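Local coordinates for molinate hydrolase (Gulosibacter molinativorax, PDB 4UB9), which hydrolyses the thiocarbamate herbicide molinate and is a zinc-binding member of the amidohydrolase family, at residues L251-P256 and F346-G351; H282-E287 and M300-M305; T304-A309 and R352-N357; I311-I316 and D358-K363. All coordinates share one frame; numbering follows the deposited sequence.

Interaction 1: residues L251-P256 and F346-G351; sequences LGFRAP and FADFSG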
loop_
_atom_site.group_PDB
_atom_site.type_symbol
_atom_site.label_atom_id
_atom_site.label_comp_id
_atom_site.label_asym_id
_atom_site.label_seq_id
_atom_site.Cartn_x
_atom_site.Cartn_y
_atom_site.Cartn_z
ATOM N N LEU A 251 -8.530 -4.163 10.730
ATOM C CA LEU A 251 -8.287 -3.542 12.014
ATOM C C LEU A 251 -7.831 -4.466 13.138
ATOM O O LEU A 251 -7.520 -4.004 14.233
ATOM C CB LEU A 251 -9.586 -2.849 12.498
ATOM C CG LEU A 251 -10.051 -1.722 11.586
ATOM C CD1 LEU A 251 -11.382 -1.195 12.088
ATOM C CD2 LEU A 251 -9.019 -0.615 11.551
ATOM N N GLY A 252 -7.798 -5.753 12.877
ATOM C CA GLY A 252 -7.410 -6.719 13.918
ATOM C C GLY A 252 -8.636 -7.126 14.724
ATOM O O GLY A 252 -9.760 -6.774 14.369
ATOM N N PHE A 253 -8.406 -7.872 15.792
ATOM C CA PHE A 253 -9.477 -8.583 16.492
ATOM C C PHE A 253 -9.975 -7.804 17.732
ATOM O O PHE A 253 -10.859 -8.265 18.414
ATOM C CB PHE A 253 -9.041 -10.058 16.824
ATOM C CG PHE A 253 -9.024 -10.963 15.622
ATOM C CD1 PHE A 253 -7.915 -11.016 14.782
ATOM C CD2 PHE A 253 -10.158 -11.724 15.269
ATOM C CE1 PHE A 253 -7.944 -11.785 13.606
ATOM C CE2 PHE A 253 -10.185 -12.521 14.106
ATOM C CZ PHE A 253 -9.075 -12.545 13.266
ATOM N N ARG A 254 -9.414 -6.634 17.989
ATOM C CA ARG A 254 -9.584 -5.957 19.269
ATOM C C ARG A 254 -10.198 -4.579 19.155
ATOM O O ARG A 254 -10.010 -3.736 20.009
ATOM C CB ARG A 254 -8.214 -5.842 19.958
ATOM C CG ARG A 254 -7.715 -7.169 20.542
ATOM C CD ARG A 254 -6.342 -7.636 20.032
ATOM N NE ARG A 254 -5.443 -7.889 21.153
ATOM C CZ ARG A 254 -4.741 -8.994 21.374
ATOM N NH1 ARG A 254 -4.750 -10.014 20.537
ATOM N NH2 ARG A 254 -3.976 -9.069 22.436
ATOM N N ALA A 255 -10.931 -4.337 18.088
ATOM C CA ALA A 255 -11.590 -3.020 17.903
ATOM C C ALA A 255 -12.965 -3.183 17.236
ATOM O O ALA A 255 -13.197 -2.654 16.170
ATOM C CB ALA A 255 -10.719 -2.117 17.054
ATOM N N PRO A 256 -13.860 -3.945 17.855
ATOM C CA PRO A 256 -15.138 -4.226 17.251
ATOM C C PRO A 256 -16.166 -3.107 17.368
ATOM O O PRO A 256 -16.096 -2.220 18.248
ATOM C CB PRO A 256 -15.620 -5.442 18.047
ATOM C CG PRO A 256 -15.120 -5.152 19.419
ATOM C CD PRO A 256 -13.742 -4.556 19.194
ATOM N N PHE A 346 -4.192 -14.124 11.774
ATOM C CA PHE A 346 -5.371 -14.784 12.315
ATOM C C PHE A 346 -5.122 -15.649 13.545
ATOM O O PHE A 346 -5.947 -16.464 13.925
ATOM C CB PHE A 346 -6.015 -15.637 11.245
ATOM C CG PHE A 346 -6.772 -14.865 10.211
ATOM C CD1 PHE A 346 -6.662 -13.472 10.100
ATOM C CD2 PHE A 346 -7.564 -15.548 9.294
ATOM C CE1 PHE A 346 -7.350 -12.771 9.111
ATOM C CE2 PHE A 346 -8.244 -14.863 8.301
ATOM C CZ PHE A 346 -8.138 -13.470 8.211
ATOM N N ALA A 347 -4.007 -15.437 14.211
ATOM C CA ALA A 347 -3.714 -16.177 15.440
ATOM C C ALA A 347 -4.715 -15.880 16.548
ATOM O O ALA A 347 -5.047 -16.753 17.353
ATOM C CB ALA A 347 -2.327 -15.831 15.933
ATOM N N ASP A 348 -5.200 -14.646 16.544
ATOM C CA ASP A 348 -6.255 -14.174 17.445
ATOM C C ASP A 348 -7.662 -14.718 17.200
ATOM O O ASP A 348 -8.553 -14.498 18.014
ATOM C CB ASP A 348 -6.364 -12.656 17.365
ATOM C CG ASP A 348 -5.429 -11.960 18.310
ATOM O OD1 ASP A 348 -4.734 -12.653 19.083
ATOM O OD2 ASP A 348 -5.392 -10.707 18.264
ATOM N N PHE A 349 -7.855 -15.360 16.064
ATOM C CA PHE A 349 -9.161 -15.863 15.651
ATOM C C PHE A 349 -9.642 -16.878 16.681
ATOM O O PHE A 349 -10.712 -16.711 17.256
ATOM C CB PHE A 349 -9.009 -16.459 14.266
ATOM C CG PHE A 349 -10.278 -16.706 13.513
ATOM C CD1 PHE A 349 -11.209 -17.653 13.946
ATOM C CD2 PHE A 349 -10.481 -16.092 12.265
ATOM C CE1 PHE A 349 -12.357 -17.933 13.190
ATOM C CE2 PHE A 349 -11.628 -16.354 11.506
ATOM C CZ PHE A 349 -12.574 -17.273 11.968
ATOM N N SER A 350 -8.815 -17.871 16.983
ATOM C CA SER A 350 -9.150 -18.951 17.950
ATOM C C SER A 350 -8.161 -19.181 19.071
ATOM O O SER A 350 -8.391 -20.013 19.947
ATOM C CB SER A 350 -9.275 -20.252 17.218
ATOM O OG SER A 350 -10.149 -20.094 16.105
ATOM N N GLY A 351 -7.101 -18.392 19.073
ATOM C CA GLY A 351 -6.082 -18.514 20.070
ATOM C C GLY A 351 -6.253 -17.627 21.270
ATOM O O GLY A 351 -7.244 -16.871 21.411
#
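Phe253 carries most of this contact, its ring inserted among three residues of 346-351. With chi1 at -74° its CG stands anti to the carbonyl carbon, and the ring runs past Asp348 in the opposite direction to that residue's own side chain. The methylene of Asp348 lies against the ring, CB to Phe253 CD1 3.4 Å, and the peptide joining Asp348 to Phe349 covers one ring face, with Phe349 N 4.1 Å above the Phe253 ring plane. At its far end the ring presents its edge to the face of Phe346 in an offset edge-to-face pair, planes 87° apart, while Phe253 CZ also meets Phe349 CD2 at 3.9 Å. A flat aromatic ring suits this place because it can lie under a peptide while giving its edge to Phe346. In the TIM-barrel fold of the amidohydrolases, this ties the loop after helix 248-251 to the short helix 347-350, whose Phe349 side chain lies about 6 Å from the bound zinc. An alanine in place of Phe253 would probably loosen this join, since the ring touching Phe346, Asp348 and Phe349 would be gone. Arg254 bends at chi2 and chi3 so that NH1 reaches Asp348 OD2 at 2.5 Å, a very short salt bridge close to the guanidinium plane. Asp348 OD1 pairs with Arg352, so the two oxygens of the aspartate serve two arginines.

Interaction 2: residues H282-E287 and M300-M305; sequences HTTSLE and MIHATM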
loop_
_atom_site.group_PDB
_atom_site.type_symbol
_atom_site.label_atom_id
_atom_site.label_comp_id
_atom_site.label_asym_id
_atom_site.label_seq_id
_atom_site.Cartn_x
_atom_site.Cartn_y
_atom_site.Cartn_z
ATOM N N HIS A 282 -23.682 -13.029 13.679
ATOM C CA HIS A 282 -22.255 -12.952 13.604
ATOM C C HIS A 282 -21.845 -11.952 14.668
ATOM O O HIS A 282 -22.300 -10.836 14.659
ATOM C CB HIS A 282 -21.860 -12.517 12.203
ATOM C CG HIS A 282 -20.520 -11.867 12.109
ATOM N ND1 HIS A 282 -19.391 -12.547 11.737
ATOM C CD2 HIS A 282 -20.137 -10.589 12.303
ATOM C CE1 HIS A 282 -18.366 -11.723 11.728
ATOM N NE2 HIS A 282 -18.792 -10.528 12.066
ATOM N N THR A 283 -21.020 -12.370 15.612
ATOM C CA THR A 283 -20.609 -11.498 16.716
ATOM C C THR A 283 -19.132 -11.572 16.986
ATOM O O THR A 283 -18.536 -12.597 16.859
ATOM C CB THR A 283 -21.398 -11.723 18.032
ATOM O OG1 THR A 283 -21.161 -13.037 18.539
ATOM C CG2 THR A 283 -22.862 -11.526 17.819
ATOM N N THR A 284 -18.562 -10.444 17.336
ATOM C CA THR A 284 -17.143 -10.276 17.357
ATOM C C THR A 284 -16.656 -9.700 18.683
ATOM O O THR A 284 -15.514 -9.359 18.833
ATOM C CB THR A 284 -16.768 -9.492 16.078
ATOM O OG1 THR A 284 -16.285 -10.411 15.111
ATOM C CG2 THR A 284 -15.783 -8.436 16.282
ATOM N N SER A 285 -17.564 -9.583 19.630
ATOM C CA SER A 285 -17.289 -8.904 20.919
ATOM C C SER A 285 -18.191 -9.423 22.001
ATOM O O SER A 285 -19.207 -10.057 21.722
ATOM C CB SER A 285 -17.558 -7.379 20.821
ATOM O OG SER A 285 -18.921 -7.141 20.549
ATOM N N LEU A 286 -17.831 -9.147 23.252
ATOM C CA LEU A 286 -18.660 -9.583 24.409
ATOM C C LEU A 286 -20.055 -8.958 24.359
ATOM O O LEU A 286 -21.048 -9.606 24.579
ATOM C CB LEU A 286 -18.012 -9.179 25.702
ATOM C CG LEU A 286 -16.705 -9.893 26.041
ATOM C CD1 LEU A 286 -16.114 -9.391 27.382
ATOM C CD2 LEU A 286 -16.918 -11.387 26.086
ATOM N N GLU A 287 -20.104 -7.674 24.045
ATOM C CA GLU A 287 -21.376 -6.978 23.952
ATOM C C GLU A 287 -22.193 -7.457 22.772
ATOM O O GLU A 287 -23.415 -7.538 22.840
ATOM C CB GLU A 287 -21.177 -5.470 23.887
ATOM C CG GLU A 287 -20.942 -4.869 25.267
ATOM C CD GLU A 287 -22.083 -5.202 26.254
ATOM O OE1 GLU A 287 -23.271 -4.824 26.066
ATOM O OE2 GLU A 287 -21.801 -5.895 27.228
ATOM N N MET A 300 -25.623 -18.872 17.231
ATOM C CA MET A 300 -24.635 -17.815 17.309
ATOM C C MET A 300 -23.272 -18.270 16.749
ATOM O O MET A 300 -22.546 -19.057 17.363
ATOM C CB MET A 300 -24.529 -17.358 18.760
ATOM C CG MET A 300 -25.830 -16.703 19.195
ATOM S SD MET A 300 -25.876 -16.253 20.923
ATOM C CE MET A 300 -25.912 -17.897 21.632
ATOM N N ILE A 301 -22.918 -17.730 15.593
ATOM C CA ILE A 301 -21.686 -18.098 14.904
ATOM C C ILE A 301 -20.456 -17.486 15.587
ATOM O O ILE A 301 -20.456 -16.326 16.008
ATOM C CB ILE A 301 -21.725 -17.720 13.439
ATOM C CG1 ILE A 301 -22.972 -18.284 12.772
ATOM C CG2 ILE A 301 -20.495 -18.213 12.702
ATOM C CD1 ILE A 301 -23.067 -19.795 12.740
ATOM N N HIS A 302 -19.441 -18.315 15.726
ATOM C CA HIS A 302 -18.171 -18.010 16.443
ATOM C C HIS A 302 -18.381 -17.202 17.702
ATOM O O HIS A 302 -17.852 -16.125 17.889
ATOM C CB HIS A 302 -17.021 -17.509 15.555
ATOM C CG HIS A 302 -17.375 -16.398 14.635
ATOM N ND1 HIS A 302 -17.723 -15.140 15.077
ATOM C CD2 HIS A 302 -17.331 -16.323 13.283
ATOM C CE1 HIS A 302 -17.949 -14.358 14.035
ATOM N NE2 HIS A 302 -17.715 -15.047 12.935
ATOM N N ALA A 303 -19.192 -17.792 18.562
ATOM C CA ALA A 303 -19.664 -17.131 19.754
ATOM C C ALA A 303 -18.518 -16.752 20.649
ATOM O O ALA A 303 -18.587 -15.790 21.394
ATOM C CB ALA A 303 -20.614 -18.050 20.487
ATOM N N THR A 304 -17.475 -17.559 20.619
ATOM C CA THR A 304 -16.326 -17.353 21.515
ATOM C C THR A 304 -15.299 -16.373 20.983
ATOM O O THR A 304 -14.280 -16.125 21.634
ATOM C CB THR A 304 -15.598 -18.693 21.795
ATOM O OG1 THR A 304 -15.399 -19.380 20.553
ATOM C CG2 THR A 304 -16.434 -19.524 22.710
ATOM N N MET A 305 -15.541 -15.858 19.776
ATOM C CA MET A 305 -14.684 -14.826 19.229
ATOM C C MET A 305 -15.142 -13.477 19.813
ATOM O O MET A 305 -16.099 -12.890 19.375
ATOM C CB MET A 305 -14.742 -14.809 17.730
ATOM C CG MET A 305 -13.677 -13.904 17.144
ATOM S SD MET A 305 -13.980 -13.629 15.397
ATOM C CE MET A 305 -13.566 -15.261 14.718
HETATM O O HOH W 1 -22.833 -14.839 17.191
HETATM O O HOH W 2 -18.979 -13.397 19.902
#
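His282 holds CG anti to its backbone N (chi1 156°), whereas His302 takes the crowded position between backbone N and carbonyl carbon (chi1 50°), and these torsions bring the two imidazoles together obliquely, planes 82° apart. His282 ND1 and His302 NE2 come within 3.2 Å of each other, not as a hydrogen bond but because both coordinate the same zinc ion. Histidine suits both places: one ring nitrogen serves the metal while the other can donate a proton. His282 NE2 is bonded to the carbonyl of Asp245, and His302 ND1 gives a weak, bent bond to Thr283 O, which lies at the ring edge near its plane. These second-shell carbonyls probably help fix the rotation of each ring, the weak bond to His302 less firmly, and may make it a better metal ligand. The contact closes a beta-alpha-beta unit, strand 279-282, helix 286-294 and strand 299-301, with His282 at the C-terminal end of its strand and His302 in the turn at the end of the next, as in amidohydrolase TIM barrels. This type I turn, from His302 to Met305, doubles the chain back, Met305 N bonded to His302 O at 3.0 Å. Thr283 OG1 meets two waters; one donates to Ile301 O and the other lies 2.6 Å from Thr283 OG1 and 2.8 Å from Ala303 O. Met305, extended until it bends at chi3, lies beside Thr284 with SD 4.0 Å from Thr284 OG1, and its CE sits over the rim of one His302 face.

Interaction 3: residues T304-A309 and R352-N357; sequences TMTGQA and RVHHEN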
loop_
_atom_site.group_PDB
_atom_site.type_symbol
_atom_site.label_atom_id
_atom_site.label_comp_id
_atom_site.label_asym_id
_atom_site.label_seq_id
_atom_site.Cartn_x
_atom_site.Cartn_y
_atom_site.Cartn_z
ATOM N N THR A 304 -17.475 -17.559 20.619
ATOM C CA THR A 304 -16.326 -17.353 21.515
ATOM C C THR A 304 -15.299 -16.373 20.983
ATOM O O THR A 304 -14.280 -16.125 21.634
ATOM C CB THR A 304 -15.598 -18.693 21.795
ATOM O OG1 THR A 304 -15.399 -19.380 20.553
ATOM C CG2 THR A 304 -16.434 -19.524 22.710
ATOM N N MET A 305 -15.541 -15.858 19.776
ATOM C CA MET A 305 -14.684 -14.826 19.229
ATOM C C MET A 305 -15.142 -13.477 19.813
ATOM O O MET A 305 -16.099 -12.890 19.375
ATOM C CB MET A 305 -14.742 -14.809 17.730
ATOM C CG MET A 305 -13.677 -13.904 17.144
ATOM S SD MET A 305 -13.980 -13.629 15.397
ATOM C CE MET A 305 -13.566 -15.261 14.718
ATOM N N THR A 306 -14.444 -13.011 20.834
ATOM C CA THR A 306 -14.927 -11.901 21.650
ATOM C C THR A 306 -13.938 -10.789 21.903
ATOM O O THR A 306 -13.821 -10.296 23.009
ATOM C CB THR A 306 -15.432 -12.408 23.020
ATOM O OG1 THR A 306 -14.373 -13.008 23.751
ATOM C CG2 THR A 306 -16.525 -13.402 22.814
ATOM N N GLY A 307 -13.225 -10.385 20.869
ATOM C CA GLY A 307 -12.367 -9.205 20.994
ATOM C C GLY A 307 -11.169 -9.429 21.898
ATOM O O GLY A 307 -10.590 -8.499 22.447
ATOM N N GLN A 308 -10.851 -10.700 22.077
ATOM C CA GLN A 308 -9.803 -11.170 22.973
ATOM C C GLN A 308 -10.033 -10.756 24.407
ATOM O O GLN A 308 -9.119 -10.603 25.156
ATOM C CB GLN A 308 -8.443 -10.716 22.501
ATOM C CG GLN A 308 -7.953 -11.517 21.307
ATOM C CD GLN A 308 -7.599 -12.940 21.644
ATOM O OE1 GLN A 308 -7.886 -13.876 20.881
ATOM N NE2 GLN A 308 -6.961 -13.122 22.772
ATOM N N ALA A 309 -11.295 -10.647 24.785
ATOM C CA ALA A 309 -11.680 -10.391 26.162
ATOM C C ALA A 309 -12.458 -11.593 26.669
ATOM O O ALA A 309 -13.214 -12.199 25.932
ATOM C CB ALA A 309 -12.514 -9.128 26.244
ATOM N N ARG A 352 -5.261 -17.745 22.161
ATOM C CA ARG A 352 -5.167 -16.980 23.423
ATOM C C ARG A 352 -6.529 -17.012 24.182
ATOM O O ARG A 352 -7.052 -18.077 24.470
ATOM C CB ARG A 352 -4.655 -15.530 23.189
ATOM C CG ARG A 352 -3.285 -15.379 22.542
ATOM C CD ARG A 352 -3.382 -15.556 21.022
ATOM N NE ARG A 352 -2.091 -15.610 20.333
ATOM C CZ ARG A 352 -1.639 -14.693 19.467
ATOM N NH1 ARG A 352 -2.371 -13.633 19.140
ATOM N NH2 ARG A 352 -0.436 -14.849 18.907
ATOM N N VAL A 353 -7.109 -15.841 24.436
ATOM C CA VAL A 353 -8.342 -15.728 25.205
ATOM C C VAL A 353 -9.517 -16.435 24.578
ATOM O O VAL A 353 -10.373 -16.956 25.281
ATOM C CB VAL A 353 -8.681 -14.250 25.472
ATOM C CG1 VAL A 353 -10.045 -14.114 26.124
ATOM C CG2 VAL A 353 -7.591 -13.622 26.356
ATOM N N HIS A 354 -9.542 -16.531 23.259
ATOM C CA HIS A 354 -10.646 -17.248 22.621
ATOM C C HIS A 354 -10.557 -18.740 22.809
ATOM O O HIS A 354 -11.575 -19.463 22.788
ATOM C CB HIS A 354 -10.741 -16.940 21.134
ATOM C CG HIS A 354 -10.982 -15.500 20.855
ATOM N ND1 HIS A 354 -10.878 -14.965 19.594
ATOM C CD2 HIS A 354 -11.216 -14.455 21.685
ATOM C CE1 HIS A 354 -11.091 -13.663 19.650
ATOM N NE2 HIS A 354 -11.287 -13.331 20.909
ATOM N N HIS A 355 -9.330 -19.207 22.960
ATOM C CA HIS A 355 -9.085 -20.614 23.276
ATOM C C HIS A 355 -9.639 -20.883 24.676
ATOM O O HIS A 355 -10.339 -21.874 24.883
ATOM C CB HIS A 355 -7.574 -20.941 23.179
ATOM C CG HIS A 355 -7.157 -22.171 23.922
ATOM N ND1 HIS A 355 -7.281 -23.448 23.390
ATOM C CD2 HIS A 355 -6.654 -22.330 25.162
ATOM C CE1 HIS A 355 -6.864 -24.338 24.270
ATOM N NE2 HIS A 355 -6.481 -23.686 25.353
ATOM N N GLU A 356 -9.287 -20.025 25.615
ATOM C CA GLU A 356 -9.775 -20.141 27.009
ATOM C C GLU A 356 -11.276 -20.038 27.127
ATOM O O GLU A 356 -11.882 -20.682 27.971
ATOM C CB GLU A 356 -9.139 -19.082 27.886
ATOM C CG GLU A 356 -7.656 -19.351 28.140
ATOM C CD GLU A 356 -6.862 -18.087 28.485
ATOM O OE1 GLU A 356 -7.463 -17.038 28.768
ATOM O OE2 GLU A 356 -5.615 -18.145 28.462
ATOM N N ASN A 357 -11.879 -19.231 26.267
ATOM C CA ASN A 357 -13.349 -19.157 26.187
ATOM C C ASN A 357 -13.904 -20.499 25.777
ATOM O O ASN A 357 -14.848 -20.987 26.365
ATOM C CB ASN A 357 -13.806 -18.140 25.146
ATOM C CG ASN A 357 -13.609 -16.684 25.584
ATOM O OD1 ASN A 357 -13.522 -16.364 26.770
ATOM N ND2 ASN A 357 -13.626 -15.791 24.604
#
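From CB outward, the side chain of His354 meets the loop 304-309 at every atom. His354 CB lies 3.7 Å from Thr304 O, and CG, placed anti to the carbonyl carbon by a chi1 of -61°, approaches the same oxygen more closely. CD2 too is close to Thr304 O, which lies over one face of the ring. On that face Met305 CA makes a CH-pi contact, 3.9 Å from the ring centroid of His354, and CE1 touches Met305 CG. ND1 hydrogen-bonds to Phe349 O, a few residues earlier in the sequence. At the tip His354 NE2 accepts from Gln308 N at 2.9 Å, the donor near the ring plane. Histidine suits this place because it is flat enough to lie between the 304-305 backbone on one face and the Gln308 side chain on the other, and has a nitrogen for each of two backbone partners. One turn further along the helix, Asn357 ND2 bonds to Thr304 O at 3.1 Å, nearly straight at 160°, and weakly to Thr306 OG1. Thr306 OG1 itself donates to Ala309 O at 2.6 Å, while Val353 CG1 packs on the Ala309 backbone. Side chains from the first turns of helix 353-363 thus grip the loop that follows strand 299-301 and the zinc ligand His302, consistent with a layer of residues behind the metal site of an amidohydrolase TIM barrel.

Interaction 4: residues I311-I316 and D358-K363; sequences IPEETI and DVRMIK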
loop_
_atom_site.group_PDB
_atom_site.type_symbol
_atom_site.label_atom_id
_atom_site.label_comp_id
_atom_site.label_asym_id
_atom_site.label_seq_id
_atom_site.Cartn_x
_atom_site.Cartn_y
_atom_site.Cartn_z
ATOM N N ILE A 311 -15.036 -14.171 28.301
ATOM C CA ILE A 311 -16.464 -14.193 28.462
ATOM C C ILE A 311 -16.813 -14.191 29.961
ATOM O O ILE A 311 -16.332 -15.023 30.682
ATOM C CB ILE A 311 -17.091 -15.416 27.817
ATOM C CG1 ILE A 311 -16.896 -15.362 26.313
ATOM C CG2 ILE A 311 -18.574 -15.454 28.138
ATOM C CD1 ILE A 311 -17.462 -16.560 25.584
ATOM N N PRO A 312 -17.634 -13.241 30.419
ATOM C CA PRO A 312 -18.007 -13.226 31.828
ATOM C C PRO A 312 -18.928 -14.350 32.202
ATOM O O PRO A 312 -19.695 -14.883 31.375
ATOM C CB PRO A 312 -18.749 -11.903 32.004
ATOM C CG PRO A 312 -18.599 -11.157 30.707
ATOM C CD PRO A 312 -18.301 -12.182 29.651
ATOM N N GLU A 313 -18.864 -14.686 33.473
ATOM C CA GLU A 313 -19.647 -15.773 34.044
ATOM C C GLU A 313 -21.129 -15.579 33.776
ATOM O O GLU A 313 -21.838 -16.498 33.402
ATOM C CB GLU A 313 -19.328 -15.879 35.536
ATOM C CG GLU A 313 -19.409 -17.297 36.070
ATOM C CD GLU A 313 -18.625 -18.330 35.246
ATOM O OE1 GLU A 313 -17.387 -18.211 35.110
ATOM O OE2 GLU A 313 -19.244 -19.302 34.758
ATOM N N GLU A 314 -21.587 -14.352 33.933
ATOM C CA GLU A 314 -22.995 -14.008 33.756
ATOM C C GLU A 314 -23.519 -14.395 32.363
ATOM O O GLU A 314 -24.654 -14.824 32.203
ATOM C CB GLU A 314 -23.146 -12.498 34.012
ATOM C CG GLU A 314 -24.548 -11.977 33.825
ATOM C CD GLU A 314 -24.701 -10.492 33.480
ATOM O OE1 GLU A 314 -24.151 -9.663 34.240
ATOM O OE2 GLU A 314 -25.423 -10.159 32.483
ATOM N N THR A 315 -22.663 -14.244 31.364
ATOM C CA THR A 315 -23.019 -14.548 29.996
ATOM C C THR A 315 -23.117 -16.057 29.812
ATOM O O THR A 315 -24.024 -16.545 29.132
ATOM C CB THR A 315 -22.006 -13.999 28.992
ATOM O OG1 THR A 315 -21.877 -12.596 29.152
ATOM C CG2 THR A 315 -22.428 -14.284 27.558
ATOM N N ILE A 316 -22.192 -16.799 30.396
ATOM C CA ILE A 316 -22.281 -18.253 30.309
ATOM C C ILE A 316 -23.558 -18.710 30.962
ATOM O O ILE A 316 -24.265 -19.600 30.441
ATOM C CB ILE A 316 -21.074 -18.922 30.949
ATOM C CG1 ILE A 316 -19.858 -18.778 30.023
ATOM C CG2 ILE A 316 -21.351 -20.384 31.195
ATOM C CD1 ILE A 316 -18.551 -19.224 30.637
ATOM N N ASP A 358 -13.291 -21.081 24.751
ATOM C CA ASP A 358 -13.718 -22.386 24.246
ATOM C C ASP A 358 -13.689 -23.405 25.392
ATOM O O ASP A 358 -14.617 -24.194 25.574
ATOM C CB ASP A 358 -12.831 -22.857 23.093
ATOM C CG ASP A 358 -13.123 -22.143 21.768
ATOM O OD1 ASP A 358 -14.228 -21.570 21.617
ATOM O OD2 ASP A 358 -12.241 -22.177 20.862
ATOM N N VAL A 359 -12.603 -23.384 26.158
ATOM C CA VAL A 359 -12.416 -24.334 27.236
ATOM C C VAL A 359 -13.516 -24.200 28.289
ATOM O O VAL A 359 -14.081 -25.195 28.745
ATOM C CB VAL A 359 -11.045 -24.135 27.924
ATOM C CG1 VAL A 359 -10.980 -24.929 29.240
ATOM C CG2 VAL A 359 -9.916 -24.592 27.030
ATOM N N ARG A 360 -13.761 -22.960 28.700
ATOM C CA ARG A 360 -14.768 -22.669 29.727
ATOM C C ARG A 360 -16.179 -22.975 29.245
ATOM O O ARG A 360 -17.021 -23.432 30.023
ATOM C CB ARG A 360 -14.664 -21.246 30.196
ATOM C CG ARG A 360 -13.365 -21.004 30.952
ATOM C CD ARG A 360 -13.136 -19.525 31.236
ATOM N NE ARG A 360 -14.330 -18.940 31.838
ATOM C CZ ARG A 360 -14.871 -17.771 31.543
ATOM N NH1 ARG A 360 -14.367 -16.963 30.614
ATOM N NH2 ARG A 360 -15.952 -17.427 32.179
ATOM N N MET A 361 -16.431 -22.803 27.959
ATOM C CA MET A 361 -17.735 -23.135 27.443
ATOM C C MET A 361 -17.988 -24.638 27.524
ATOM O O MET A 361 -19.099 -25.101 27.806
ATOM C CB MET A 361 -17.881 -22.659 26.015
ATOM C CG MET A 361 -17.799 -21.165 25.906
ATOM S SD MET A 361 -19.385 -20.312 26.007
ATOM C CE MET A 361 -20.050 -20.716 24.373
ATOM N N ILE A 362 -16.977 -25.390 27.154
ATOM C CA ILE A 362 -17.063 -26.833 27.135
ATOM C C ILE A 362 -17.295 -27.302 28.562
ATOM O O ILE A 362 -18.174 -28.103 28.815
ATOM C CB ILE A 362 -15.761 -27.454 26.588
ATOM C CG1 ILE A 362 -15.707 -27.335 25.069
ATOM C CG2 ILE A 362 -15.619 -28.941 26.987
ATOM C CD1 ILE A 362 -14.296 -27.360 24.497
ATOM N N LYS A 363 -16.470 -26.789 29.460
ATOM C CA LYS A 363 -16.487 -27.146 30.860
ATOM C C LYS A 363 -17.808 -26.830 31.521
ATOM O O LYS A 363 -18.332 -27.618 32.280
ATOM C CB LYS A 363 -15.353 -26.435 31.616
ATOM C CG LYS A 363 -15.317 -26.748 33.110
ATOM C CD LYS A 363 -15.339 -28.270 33.381
ATOM C CE LYS A 363 -16.251 -28.713 34.536
ATOM N NZ LYS A 363 -15.480 -29.034 35.769
#
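Two helices on the outside of the amidohydrolase barrel, 313-322 and 353-363, meet here near the start of the first, and Arg360 of the second spans the gap. Its chain leaves with CG anti to the carbonyl carbon, runs extended through chi2 and bends at chi3 (50°), which brings the guanidinium end-on to Ile311 O. Both terminal nitrogens bind that one oxygen: Arg360 NH1 lies 2.8 Å from Ile311 O, on a lone pair in the carbonyl plane, and NH2 2.9 Å from it, nearly along the C=O axis. The carbonyl lies almost in the guanidinium plane, so the flat group is held in a set orientation. Arg360 NH2 also makes a weak salt bridge of 3.4 Å to Glu313 OE1, whose carboxylate is tilted 64° to the guanidinium. Over one face of the guanidinium lies Ile316, CD1 to Arg360 NH2 3.5 Å. A leucine in place of Arg360 would probably weaken the hold on the start of helix 313-322, since both bonds to Ile311 O and the pairing with Glu313 would be lost. Deeper in, the flexible chain of Met361 brings its SD to Ile311 CD1 at 4.2 Å and close to Ile316 CG1. Pro312 holds the N-cap position, where a residue without a backbone N-H costs the helix nothing. The arginine bonds on the outside and the Met361 packing within join two helices of the shell around this alpha/beta barrel.

How the interactions relate
All four contacts belong to the amidohydrolase TIM-barrel domain, extending outward from the zinc site. Interaction 2, at the metal, shares Thr304 and Met305 with interaction 3; their centres are about 9 Å apart. The centre of interaction 3 is also about 9 Å from that of interaction 1 and 10 Å from that of interaction 4, with which it shares helix 353-363, while the centres of interactions 1 and 4 are about 19 Å apart and the two do not touch. Along the chain, both segments of interaction 2 fall between the two segments of interaction 1, whose segments alternate with those of interactions 3 and 4. Residues 346-363 therefore run past loop 251-256, loop 304-309 and helix 313-322 in turn, linking the metal site to the outer helices.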